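Local coordinates for protein probable TonB-dependent siderophore receptor PiuA (Acinetobacter baumannii, PDB 5FP1) that probably takes part in the first step of iron uptake across the outer membrane by binding iron-chelating siderophores, at residues K432-G438 against Q471-K477; L345-V351 against Y422-E428; Y257-R262 against T388-L394. One frame throughout, in Å; residues are numbered along the deposited sequence.

PiuA is a TonB-dependent receptor, a transmembrane beta-barrel that encloses a plug. Following the chain, residues 257-262, in the connection before strand 264-279, are met by 388-394 only after four barrel strands, closing the 125-residue span of contact 3. Contact 2 opens inside that span, at 345-351, and closes beyond it, at 422-428, joining strands 346-368 and 405-428, so contacts 2 and 3 cross. Contact 1 then follows in series, closing the hairpin of strands 433-450 and 459-476. Contacts 1 and 2 lie side by side in the barrel wall, linked by backbone bonds between strands 405-428 and 433-450. Contact 3, with its centre about 58 Å from theirs, ties together loops at the other end.

Contact 1: residues K432-G438 against Q471-K477; sequences KWLLDLG and QAGITFK
L434 and T475 exchange a pair of backbone hydrogen bonds, L434 N to T475 O and T475 N to L434 O, both 2.9 Å. They set the register of an antiparallel beta hairpin in the barrel wall. D436 with G473 and G438 with Q471 repeat the two-way pairing, and beyond the strand ends K477 N binds K432 O at 2.8 Å. A water lies beside the ladder, donating to L434 O and bound to T475 OG1.

One polar side-chain bond spans the strands: Q471 NE2 reaches D436 OD2 at 2.9 Å, slightly bent, on the syn side of the carboxylate. Amide and carboxylate planes are 35° apart. With CG opposite the backbone N (chi1 -166°), D436 holds its carboxylate on the side from which the extended Q471 chain comes. The carboxylate's second oxygen, OD1, accepts a bond from N426 ND2.

Apolar contacts occupy the face carrying W433, L435, I474 and F476. F476 CD1 rests over one face of the W433 indole, 3.6 Å from CE2, with the ring planes oblique at 57°. I474 CG2 meets the indole rim at CE3 (4.1 Å), and L435 CD1 touches I474 CG1. I474 also touches a bound detergent, consistent with a membrane-facing surface.

Strands 405-428 and 482-493 flank the hairpin. D39 and P41 lie on the L434 and T475 face, D39 pairing with K477 NZ, while Q471 touches the short helix 125-128.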
loop_
_atom_site.group_PDB
_atom_site.type_symbol
_atom_site.label_atom_id
_atom_site.label_comp_id
_atom_site.label_asym_id
_atom_site.label_seq_id
_atom_site.Cartn_x
_atom_site.Cartn_y
_atom_site.Cartn_z
ATOM N N LYS A 432 -28.126 -8.123 21.056
ATOM C CA LYS A 432 -27.947 -9.130 20.019
ATOM C C LYS A 432 -28.109 -8.547 18.621
ATOM O O LYS A 432 -27.870 -9.240 17.633
ATOM C CB LYS A 432 -28.985 -10.257 20.163
ATOM C CG LYS A 432 -28.900 -11.099 21.430
ATOM C CD LYS A 432 -29.568 -12.456 21.184
ATOM C CE LYS A 432 -29.159 -13.499 22.180
ATOM N NZ LYS A 432 -29.921 -13.286 23.436
ATOM N N TRP A 433 -28.629 -7.323 18.530
ATOM C CA TRP A 433 -28.939 -6.721 17.241
ATOM C C TRP A 433 -28.280 -5.352 17.078
ATOM O O TRP A 433 -28.606 -4.409 17.814
ATOM C CB TRP A 433 -30.430 -6.573 17.079
ATOM C CG TRP A 433 -31.183 -7.881 16.967
ATOM C CD1 TRP A 433 -31.805 -8.564 17.976
ATOM C CD2 TRP A 433 -31.412 -8.632 15.773
ATOM N NE1 TRP A 433 -32.405 -9.705 17.483
ATOM C CE2 TRP A 433 -32.192 -9.761 16.130
ATOM C CE3 TRP A 433 -31.038 -8.464 14.433
ATOM C CZ2 TRP A 433 -32.587 -10.715 15.197
ATOM C CZ3 TRP A 433 -31.443 -9.422 13.501
ATOM C CH2 TRP A 433 -32.204 -10.533 13.893
ATOM N N LEU A 434 -27.362 -5.247 16.113
ATOM C CA LEU A 434 -26.665 -3.968 15.830
ATOM C C LEU A 434 -26.883 -3.528 14.393
ATOM O O LEU A 434 -26.637 -4.299 13.473
ATOM C CB LEU A 434 -25.164 -4.093 16.057
ATOM C CG LEU A 434 -24.722 -4.844 17.303
ATOM C CD1 LEU A 434 -23.215 -5.050 17.286
ATOM C CD2 LEU A 434 -25.142 -4.092 18.541
ATOM N N LEU A 435 -27.364 -2.301 14.215
ATOM C CA LEU A 435 -27.578 -1.712 12.904
ATOM C C LEU A 435 -26.439 -0.719 12.604
ATOM O O LEU A 435 -26.259 0.255 13.329
ATOM C CB LEU A 435 -28.891 -0.969 12.878
ATOM C CG LEU A 435 -29.237 -0.246 11.584
ATOM C CD1 LEU A 435 -29.300 -1.216 10.411
ATOM C CD2 LEU A 435 -30.557 0.509 11.754
ATOM N N ASP A 436 -25.643 -1.011 11.580
ATOM C CA ASP A 436 -24.484 -0.163 11.228
ATOM C C ASP A 436 -24.837 0.730 10.046
ATOM O O ASP A 436 -25.358 0.241 9.033
ATOM C CB ASP A 436 -23.302 -1.058 10.852
ATOM C CG ASP A 436 -21.970 -0.279 10.797
ATOM O OD1 ASP A 436 -21.472 0.154 11.869
ATOM O OD2 ASP A 436 -21.455 -0.098 9.670
ATOM N N LEU A 437 -24.612 2.040 10.168
ATOM C CA LEU A 437 -24.997 2.972 9.114
ATOM C C LEU A 437 -23.871 3.949 8.845
ATOM O O LEU A 437 -23.196 4.402 9.766
ATOM C CB LEU A 437 -26.228 3.769 9.514
ATOM C CG LEU A 437 -27.466 2.910 9.872
ATOM C CD1 LEU A 437 -28.482 3.789 10.575
ATOM C CD2 LEU A 437 -28.072 2.260 8.647
ATOM N N GLY A 438 -23.724 4.323 7.588
ATOM C CA GLY A 438 -22.802 5.403 7.237
ATOM C C GLY A 438 -23.273 6.081 5.982
ATOM O O GLY A 438 -23.811 5.431 5.060
ATOM N N GLN A 471 -22.946 3.067 3.649
ATOM C CA GLN A 471 -22.808 1.726 4.127
ATOM C C GLN A 471 -23.999 1.400 5.011
ATOM O O GLN A 471 -24.508 2.269 5.724
ATOM C CB GLN A 471 -21.498 1.521 4.896
ATOM C CG GLN A 471 -21.407 2.095 6.282
ATOM C CD GLN A 471 -19.977 2.037 6.844
ATOM O OE1 GLN A 471 -19.015 2.332 6.143
ATOM N NE2 GLN A 471 -19.843 1.659 8.108
ATOM N N ALA A 472 -24.424 0.147 4.961
ATOM C CA ALA A 472 -25.490 -0.348 5.818
ATOM C C ALA A 472 -25.191 -1.785 6.154
ATOM O O ALA A 472 -24.884 -2.594 5.263
ATOM C CB ALA A 472 -26.834 -0.251 5.091
ATOM N N GLY A 473 -25.281 -2.131 7.429
ATOM C CA GLY A 473 -25.090 -3.510 7.814
ATOM C C GLY A 473 -25.928 -3.874 9.033
ATOM O O GLY A 473 -26.286 -3.010 9.831
ATOM N N ILE A 474 -26.234 -5.156 9.155
ATOM C CA ILE A 474 -26.858 -5.688 10.365
ATOM C C ILE A 474 -25.995 -6.786 10.923
ATOM O O ILE A 474 -25.582 -7.681 10.189
ATOM C CB ILE A 474 -28.226 -6.273 10.051
ATOM C CG1 ILE A 474 -29.131 -5.167 9.501
ATOM C CG2 ILE A 474 -28.809 -6.915 11.316
ATOM C CD1 ILE A 474 -30.424 -5.675 8.906
ATOM N N THR A 475 -25.728 -6.717 12.219
ATOM C CA THR A 475 -24.992 -7.735 12.925
ATOM C C THR A 475 -25.947 -8.414 13.938
ATOM O O THR A 475 -26.621 -7.725 14.718
ATOM C CB THR A 475 -23.811 -7.153 13.682
ATOM O OG1 THR A 475 -22.885 -6.539 12.759
ATOM C CG2 THR A 475 -23.104 -8.254 14.430
ATOM N N PHE A 476 -26.031 -9.738 13.874
ATOM C CA PHE A 476 -26.754 -10.530 14.887
ATOM C C PHE A 476 -25.734 -11.232 15.738
ATOM O O PHE A 476 -24.816 -11.875 15.238
ATOM C CB PHE A 476 -27.711 -11.559 14.264
ATOM C CG PHE A 476 -28.359 -12.438 15.296
ATOM C CD1 PHE A 476 -29.324 -11.910 16.154
ATOM C CD2 PHE A 476 -27.948 -13.743 15.474
ATOM C CE1 PHE A 476 -29.900 -12.693 17.146
ATOM C CE2 PHE A 476 -28.523 -14.525 16.463
ATOM C CZ PHE A 476 -29.492 -14.003 17.295
ATOM N N LYS A 477 -25.863 -11.106 17.050
ATOM C CA LYS A 477 -24.936 -11.771 17.942
ATOM C C LYS A 477 -25.591 -12.986 18.667
ATOM O O LYS A 477 -26.350 -12.797 19.617
ATOM C CB LYS A 477 -24.402 -10.775 18.966
ATOM C CG LYS A 477 -23.600 -9.620 18.341
ATOM C CD LYS A 477 -23.010 -8.653 19.370
ATOM C CE LYS A 477 -21.994 -9.286 20.286
ATOM N NZ LYS A 477 -20.929 -10.024 19.553
HETATM O O HOH W 1 -23.844 -3.971 12.569
#

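Contact 2: residues L345-V351 against Y422-E428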
loop_
_atom_site.group_PDB
_atom_site.type_symbol
_atom_site.label_atom_id
_atom_site.label_comp_id
_atom_site.label_asym_id
_atom_site.label_seq_id
_atom_site.Cartn_x
_atom_site.Cartn_y
_atom_site.Cartn_z
ATOM N N LEU A 345 -32.455 2.819 22.408
ATOM C CA LEU A 345 -31.370 2.615 21.432
ATOM C C LEU A 345 -30.055 3.165 21.983
ATOM O O LEU A 345 -30.036 4.243 22.575
ATOM C CB LEU A 345 -31.717 3.335 20.138
ATOM C CG LEU A 345 -33.003 2.872 19.461
ATOM C CD1 LEU A 345 -33.235 3.619 18.163
ATOM C CD2 LEU A 345 -32.976 1.368 19.222
ATOM N N LYS A 346 -28.961 2.428 21.805
ATOM C CA LYS A 346 -27.636 2.943 22.126
ATOM C C LYS A 346 -26.868 3.288 20.841
ATOM O O LYS A 346 -26.584 2.404 20.022
ATOM C CB LYS A 346 -26.843 1.943 22.958
ATOM C CG LYS A 346 -27.552 1.540 24.243
ATOM C CD LYS A 346 -26.707 0.579 25.053
ATOM C CE LYS A 346 -27.514 -0.041 26.177
ATOM N NZ LYS A 346 -26.636 -0.828 27.084
ATOM N N HIS A 347 -26.542 4.561 20.675
ATOM C CA HIS A 347 -25.821 5.035 19.489
ATOM C C HIS A 347 -24.339 5.150 19.761
ATOM O O HIS A 347 -23.924 5.665 20.802
ATOM C CB HIS A 347 -26.328 6.387 19.055
ATOM C CG HIS A 347 -27.769 6.408 18.685
ATOM N ND1 HIS A 347 -28.201 6.449 17.378
ATOM C CD2 HIS A 347 -28.885 6.441 19.452
ATOM C CE1 HIS A 347 -29.521 6.503 17.355
ATOM N NE2 HIS A 347 -29.958 6.496 18.600
ATOM N N ARG A 348 -23.545 4.594 18.857
ATOM C CA ARG A 348 -22.105 4.778 18.853
ATOM C C ARG A 348 -21.753 5.459 17.541
ATOM O O ARG A 348 -21.997 4.903 16.464
ATOM C CB ARG A 348 -21.403 3.446 19.007
ATOM C CG ARG A 348 -21.545 2.895 20.416
ATOM C CD ARG A 348 -21.043 1.488 20.523
ATOM N NE ARG A 348 -21.801 0.553 19.685
ATOM C CZ ARG A 348 -21.515 -0.741 19.636
ATOM N NH1 ARG A 348 -20.527 -1.213 20.391
ATOM N NH2 ARG A 348 -22.189 -1.561 18.843
ATOM N N PHE A 349 -21.277 6.696 17.620
ATOM C CA PHE A 349 -21.252 7.541 16.428
ATOM C C PHE A 349 -19.938 8.285 16.186
ATOM O O PHE A 349 -19.108 8.464 17.082
ATOM C CB PHE A 349 -22.385 8.555 16.486
ATOM C CG PHE A 349 -22.228 9.569 17.583
ATOM C CD1 PHE A 349 -21.485 10.719 17.381
ATOM C CD2 PHE A 349 -22.854 9.387 18.811
ATOM C CE1 PHE A 349 -21.340 11.664 18.388
ATOM C CE2 PHE A 349 -22.717 10.329 19.813
ATOM C CZ PHE A 349 -21.952 11.461 19.606
ATOM N N ASN A 350 -19.806 8.726 14.953
ATOM C CA ASN A 350 -18.731 9.597 14.528
ATOM C C ASN A 350 -19.351 10.383 13.410
ATOM O O ASN A 350 -19.786 9.817 12.382
ATOM C CB ASN A 350 -17.505 8.784 14.084
ATOM C CG ASN A 350 -16.340 9.668 13.669
ATOM O OD1 ASN A 350 -16.545 10.782 13.203
ATOM N ND2 ASN A 350 -15.132 9.181 13.843
ATOM N N VAL A 351 -19.495 11.685 13.638
ATOM C CA VAL A 351 -20.005 12.592 12.629
ATOM C C VAL A 351 -18.984 13.712 12.436
ATOM O O VAL A 351 -18.323 14.131 13.386
ATOM C CB VAL A 351 -21.387 13.151 13.022
ATOM C CG1 VAL A 351 -22.339 11.999 13.324
ATOM C CG2 VAL A 351 -21.289 14.088 14.224
ATOM N N TYR A 422 -19.864 13.687 6.780
ATOM C CA TYR A 422 -20.324 12.336 6.939
ATOM C C TYR A 422 -20.988 12.101 8.305
ATOM O O TYR A 422 -20.797 12.850 9.263
ATOM C CB TYR A 422 -19.138 11.347 6.782
ATOM C CG TYR A 422 -18.142 11.518 7.885
ATOM C CD1 TYR A 422 -17.148 12.490 7.809
ATOM C CD2 TYR A 422 -18.232 10.765 9.043
ATOM C CE1 TYR A 422 -16.270 12.692 8.864
ATOM C CE2 TYR A 422 -17.367 10.965 10.091
ATOM C CZ TYR A 422 -16.394 11.933 9.999
ATOM O OH TYR A 422 -15.537 12.094 11.057
ATOM N N LEU A 423 -21.763 11.029 8.359
ATOM C CA LEU A 423 -22.313 10.495 9.601
ATOM C C LEU A 423 -22.072 9.002 9.627
ATOM O O LEU A 423 -22.413 8.295 8.658
ATOM C CB LEU A 423 -23.826 10.679 9.641
ATOM C CG LEU A 423 -24.520 12.028 9.493
ATOM C CD1 LEU A 423 -23.976 13.058 10.455
ATOM C CD2 LEU A 423 -24.450 12.531 8.067
ATOM N N LEU A 424 -21.525 8.514 10.728
ATOM C CA LEU A 424 -21.375 7.094 10.955
ATOM C C LEU A 424 -22.013 6.800 12.302
ATOM O O LEU A 424 -21.765 7.508 13.273
ATOM C CB LEU A 424 -19.901 6.676 11.002
ATOM C CG LEU A 424 -19.108 6.826 9.703
ATOM C CD1 LEU A 424 -17.623 6.862 10.015
ATOM C CD2 LEU A 424 -19.384 5.694 8.728
ATOM N N ASP A 425 -22.859 5.775 12.351
ATOM C CA ASP A 425 -23.573 5.431 13.590
ATOM C C ASP A 425 -23.827 3.931 13.618
ATOM O O ASP A 425 -24.372 3.362 12.665
ATOM C CB ASP A 425 -24.884 6.219 13.646
ATOM C CG ASP A 425 -25.641 6.075 14.984
ATOM O OD1 ASP A 425 -25.078 5.582 15.983
ATOM O OD2 ASP A 425 -26.828 6.484 15.014
ATOM N N ASN A 426 -23.374 3.284 14.679
ATOM C CA ASN A 426 -23.696 1.904 14.904
ATOM C C ASN A 426 -24.696 1.842 16.068
ATOM O O ASN A 426 -24.363 2.209 17.184
ATOM C CB ASN A 426 -22.446 1.083 15.197
ATOM C CG ASN A 426 -22.749 -0.402 15.364
ATOM O OD1 ASN A 426 -23.181 -0.838 16.433
ATOM N ND2 ASN A 426 -22.525 -1.180 14.315
ATOM N N ILE A 427 -25.923 1.421 15.768
ATOM C CA ILE A 427 -27.018 1.468 16.730
ATOM C C ILE A 427 -27.267 0.088 17.350
ATOM O O ILE A 427 -27.651 -0.854 16.659
ATOM C CB ILE A 427 -28.298 1.984 16.072
ATOM C CG1 ILE A 427 -28.045 3.327 15.399
ATOM C CG2 ILE A 427 -29.414 2.141 17.105
ATOM C CD1 ILE A 427 -29.201 3.810 14.569
ATOM N N GLU A 428 -27.031 -0.020 18.652
ATOM C CA GLU A 428 -27.374 -1.229 19.393
ATOM C C GLU A 428 -28.862 -1.193 19.727
ATOM O O GLU A 428 -29.333 -0.354 20.511
ATOM C CB GLU A 428 -26.521 -1.372 20.643
ATOM C CG GLU A 428 -26.883 -2.605 21.455
ATOM C CD GLU A 428 -26.094 -2.746 22.744
ATOM O OE1 GLU A 428 -24.886 -2.428 22.767
ATOM O OE2 GLU A 428 -26.676 -3.231 23.732
#
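H347 and D425 form a nearly straight side-chain hydrogen bond (170°) between strands 346-368 and 405-428, which two-way backbone bonds join at K346 with E428, R348 with N426 and N350 with L424. H347 ND1 donates to the syn lone pair of D425 OD2 at 2.7 Å, with the oxygen in the imidazole plane; ring and carboxylate are almost coplanar. I427 packs alongside, bringing CG1 to 3.7 Å from H347 ND1.

Across the sheet, a second compact site joins Y422 OH to N350 OD1 at 2.7 Å. With CG placed between its backbone N and carbonyl carbon (chi1 66°), the Y422 side chain carries its ring edge past the asparagine amide. N350 ND2 in turn bonds S31 O, so both ends of that amide are gripped and its rotation is fixed.

The other end of this face is looser. R348 NH2 reaches N426 OD1 at 2.7 Å, but from above the carbonyl plane and along a bent hydrogen bond, the N-H...O angle being 136°; R348 NE is buried without a partner. At the exposed margin K346 and E428 run side by side, and K346 NZ stays 4.1 Å from E428 OE2, beyond a salt bridge.

Chemically, the geometry fits a proton on H347 ND1, and the adjacent carboxylate would probably favour the doubly protonated ring.

Contact 3: residues Y257-R262 against T388-L394; sequences YGWKDR and TNWCTSL
W259 and W390 make a T-shaped (edge-to-face) pair in the TonB-dependent receptor barrel, between the loop before strand 264-279 and the region of the short strand 391-393, which pairs with strand 315-341. This is probably the extracellular end, where the long loops of this family lie. T388 comes first along the second segment, its carbonyl oxygen lying at the edge of the W259 indole, 3.5 Å from CH2. The N389 carbonyl follows over one face of the same indole, with O 3.6 Å from CH2, and R262 CB backs the opposite face.

W390 supplies the face of the pair. W259 CG lies anti to the backbone N (chi1 -169°), which extends the indole toward W390. Although the CB of W390 starts out away from the first loop, the ring swings back, and W259 CZ3 stands over its six-membered ring, 3.6 Å from CD2, with the planes at 90°. R262 NH1 reaches W390 CZ3 at 3.2 Å while bonding H318 O, and W390 NE1 is held by D404.

Next, C391 turns from the interface and is joined to C383 by a disulfide within the same inter-strand region. T392 then sets CG2 4.1 Å from Y257 CD1. S393 O lies in the tyrosine ring plane, 3.7 Å from Y257 CE1. At L394, CD1 approaches the phenol, and Y257 OH donates to an in-plane lone pair of L394 O at 2.6 Å.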
loop_
_atom_site.group_PDB
_atom_site.type_symbol
_atom_site.label_atom_id
_atom_site.label_comp_id
_atom_site.label_asym_id
_atom_site.label_seq_id
_atom_site.Cartn_x
_atom_site.Cartn_y
_atom_site.Cartn_z
ATOM N N TYR A 257 19.015 -5.818 -14.189
ATOM C CA TYR A 257 19.100 -5.125 -15.459
ATOM C C TYR A 257 19.092 -3.620 -15.379
ATOM O O TYR A 257 19.062 -2.934 -16.413
ATOM C CB TYR A 257 17.968 -5.602 -16.386
ATOM C CG TYR A 257 18.070 -7.040 -16.741
ATOM C CD1 TYR A 257 19.197 -7.534 -17.385
ATOM C CD2 TYR A 257 17.071 -7.955 -16.373
ATOM C CE1 TYR A 257 19.306 -8.877 -17.704
ATOM C CE2 TYR A 257 17.171 -9.292 -16.701
ATOM C CZ TYR A 257 18.299 -9.754 -17.349
ATOM O OH TYR A 257 18.420 -11.088 -17.640
ATOM N N GLY A 258 19.155 -3.078 -14.165
ATOM C CA GLY A 258 19.292 -1.657 -13.999
ATOM C C GLY A 258 20.695 -1.167 -14.357
ATOM O O GLY A 258 21.610 -1.959 -14.590
ATOM N N TRP A 259 20.844 0.141 -14.391
ATOM C CA TRP A 259 22.063 0.796 -14.847
ATOM C C TRP A 259 22.523 1.690 -13.706
ATOM O O TRP A 259 22.064 2.823 -13.560
ATOM C CB TRP A 259 21.745 1.570 -16.105
ATOM C CG TRP A 259 22.889 2.107 -16.880
ATOM C CD1 TRP A 259 24.214 2.153 -16.514
ATOM C CD2 TRP A 259 22.806 2.696 -18.164
ATOM N NE1 TRP A 259 24.962 2.719 -17.524
ATOM C CE2 TRP A 259 24.122 3.065 -18.548
ATOM C CE3 TRP A 259 21.756 2.910 -19.061
ATOM C CZ2 TRP A 259 24.400 3.657 -19.778
ATOM C CZ3 TRP A 259 22.037 3.491 -20.286
ATOM C CH2 TRP A 259 23.358 3.870 -20.632
ATOM N N LYS A 260 23.418 1.167 -12.876
ATOM C CA LYS A 260 23.687 1.796 -11.605
ATOM C C LYS A 260 24.310 3.164 -11.690
ATOM O O LYS A 260 24.041 4.009 -10.819
ATOM C CB LYS A 260 24.481 0.876 -10.677
ATOM C CG LYS A 260 23.651 -0.329 -10.277
ATOM C CD LYS A 260 24.382 -1.228 -9.319
ATOM C CE LYS A 260 24.365 -0.688 -7.921
ATOM N NZ LYS A 260 24.664 -1.799 -7.004
ATOM N N ASP A 261 25.090 3.416 -12.740
ATOM C CA ASP A 261 25.701 4.727 -12.936
ATOM C C ASP A 261 24.684 5.761 -13.414
ATOM O O ASP A 261 24.981 6.950 -13.406
ATOM C CB ASP A 261 26.849 4.648 -13.951
ATOM C CG ASP A 261 27.831 5.829 -13.830
ATOM O OD1 ASP A 261 28.168 6.188 -12.700
ATOM O OD2 ASP A 261 28.219 6.417 -14.856
ATOM N N ARG A 262 23.517 5.308 -13.892
ATOM C CA ARG A 262 22.469 6.210 -14.404
ATOM C C ARG A 262 21.271 6.351 -13.438
ATOM O O ARG A 262 20.729 7.443 -13.242
ATOM C CB ARG A 262 21.937 5.672 -15.716
ATOM C CG ARG A 262 20.979 6.606 -16.424
ATOM C CD ARG A 262 20.249 5.925 -17.549
ATOM N NE ARG A 262 19.294 4.921 -17.092
ATOM C CZ ARG A 262 18.536 4.172 -17.891
ATOM N NH1 ARG A 262 18.629 4.274 -19.212
ATOM N NH2 ARG A 262 17.668 3.319 -17.365
ATOM N N THR A 388 27.914 3.257 -26.000
ATOM C CA THR A 388 27.524 4.075 -24.849
ATOM C C THR A 388 26.674 3.274 -23.827
ATOM O O THR A 388 26.004 3.853 -22.968
ATOM C CB THR A 388 26.822 5.361 -25.314
ATOM O OG1 THR A 388 25.734 5.034 -26.179
ATOM C CG2 THR A 388 27.827 6.273 -26.093
ATOM N N ASN A 389 26.737 1.944 -23.937
ATOM C CA ASN A 389 26.277 1.021 -22.908
ATOM C C ASN A 389 24.748 0.957 -22.689
ATOM O O ASN A 389 24.315 0.543 -21.606
ATOM C CB ASN A 389 26.972 1.309 -21.580
ATOM C CG ASN A 389 28.485 1.434 -21.723
ATOM O OD1 ASN A 389 29.094 0.591 -22.336
ATOM N ND2 ASN A 389 29.086 2.471 -21.124
ATOM N N TRP A 390 23.981 1.281 -23.731
ATOM C CA TRP A 390 22.528 1.320 -23.666
ATOM C C TRP A 390 21.855 -0.036 -23.573
ATOM O O TRP A 390 20.678 -0.088 -23.225
ATOM C CB TRP A 390 21.910 2.174 -24.813
ATOM C CG TRP A 390 21.850 3.585 -24.404
ATOM C CD1 TRP A 390 22.834 4.538 -24.570
ATOM C CD2 TRP A 390 20.837 4.192 -23.609
ATOM N NE1 TRP A 390 22.460 5.705 -23.970
ATOM C CE2 TRP A 390 21.246 5.518 -23.357
ATOM C CE3 TRP A 390 19.607 3.752 -23.100
ATOM C CZ2 TRP A 390 20.479 6.397 -22.625
ATOM C CZ3 TRP A 390 18.831 4.643 -22.382
ATOM C CH2 TRP A 390 19.271 5.941 -22.137
ATOM N N CYS A 391 22.557 -1.109 -23.948
ATOM C CA CYS A 391 22.079 -2.456 -23.762
ATOM C C CYS A 391 23.098 -3.258 -22.991
ATOM O O CYS A 391 24.299 -2.984 -23.055
ATOM C CB CYS A 391 21.825 -3.163 -25.093
ATOM S SG CYS A 391 20.659 -2.307 -26.155
ATOM N N THR A 392 22.621 -4.264 -22.282
ATOM C CA THR A 392 23.500 -5.154 -21.536
ATOM C C THR A 392 23.194 -6.609 -21.902
ATOM O O THR A 392 22.258 -6.892 -22.679
ATOM C CB THR A 392 23.382 -4.890 -20.019
ATOM O OG1 THR A 392 24.459 -5.523 -19.334
ATOM C CG2 THR A 392 22.071 -5.406 -19.458
ATOM N N SER A 393 23.961 -7.538 -21.353
ATOM C CA SER A 393 23.759 -8.945 -21.650
ATOM C C SER A 393 22.543 -9.492 -20.893
ATOM O O SER A 393 22.351 -9.195 -19.720
ATOM C CB SER A 393 25.021 -9.763 -21.293
ATOM O OG SER A 393 24.888 -11.077 -21.797
ATOM N N LEU A 394 21.705 -10.253 -21.567
ATOM C CA LEU A 394 20.597 -10.939 -20.886
ATOM C C LEU A 394 21.163 -11.860 -19.808
ATOM O O LEU A 394 20.700 -11.896 -18.666
ATOM C CB LEU A 394 19.779 -11.757 -21.869
ATOM C CG LEU A 394 18.652 -12.549 -21.215
ATOM C CD1 LEU A 394 17.513 -11.602 -20.820
ATOM C CD2 LEU A 394 18.199 -13.630 -22.178
#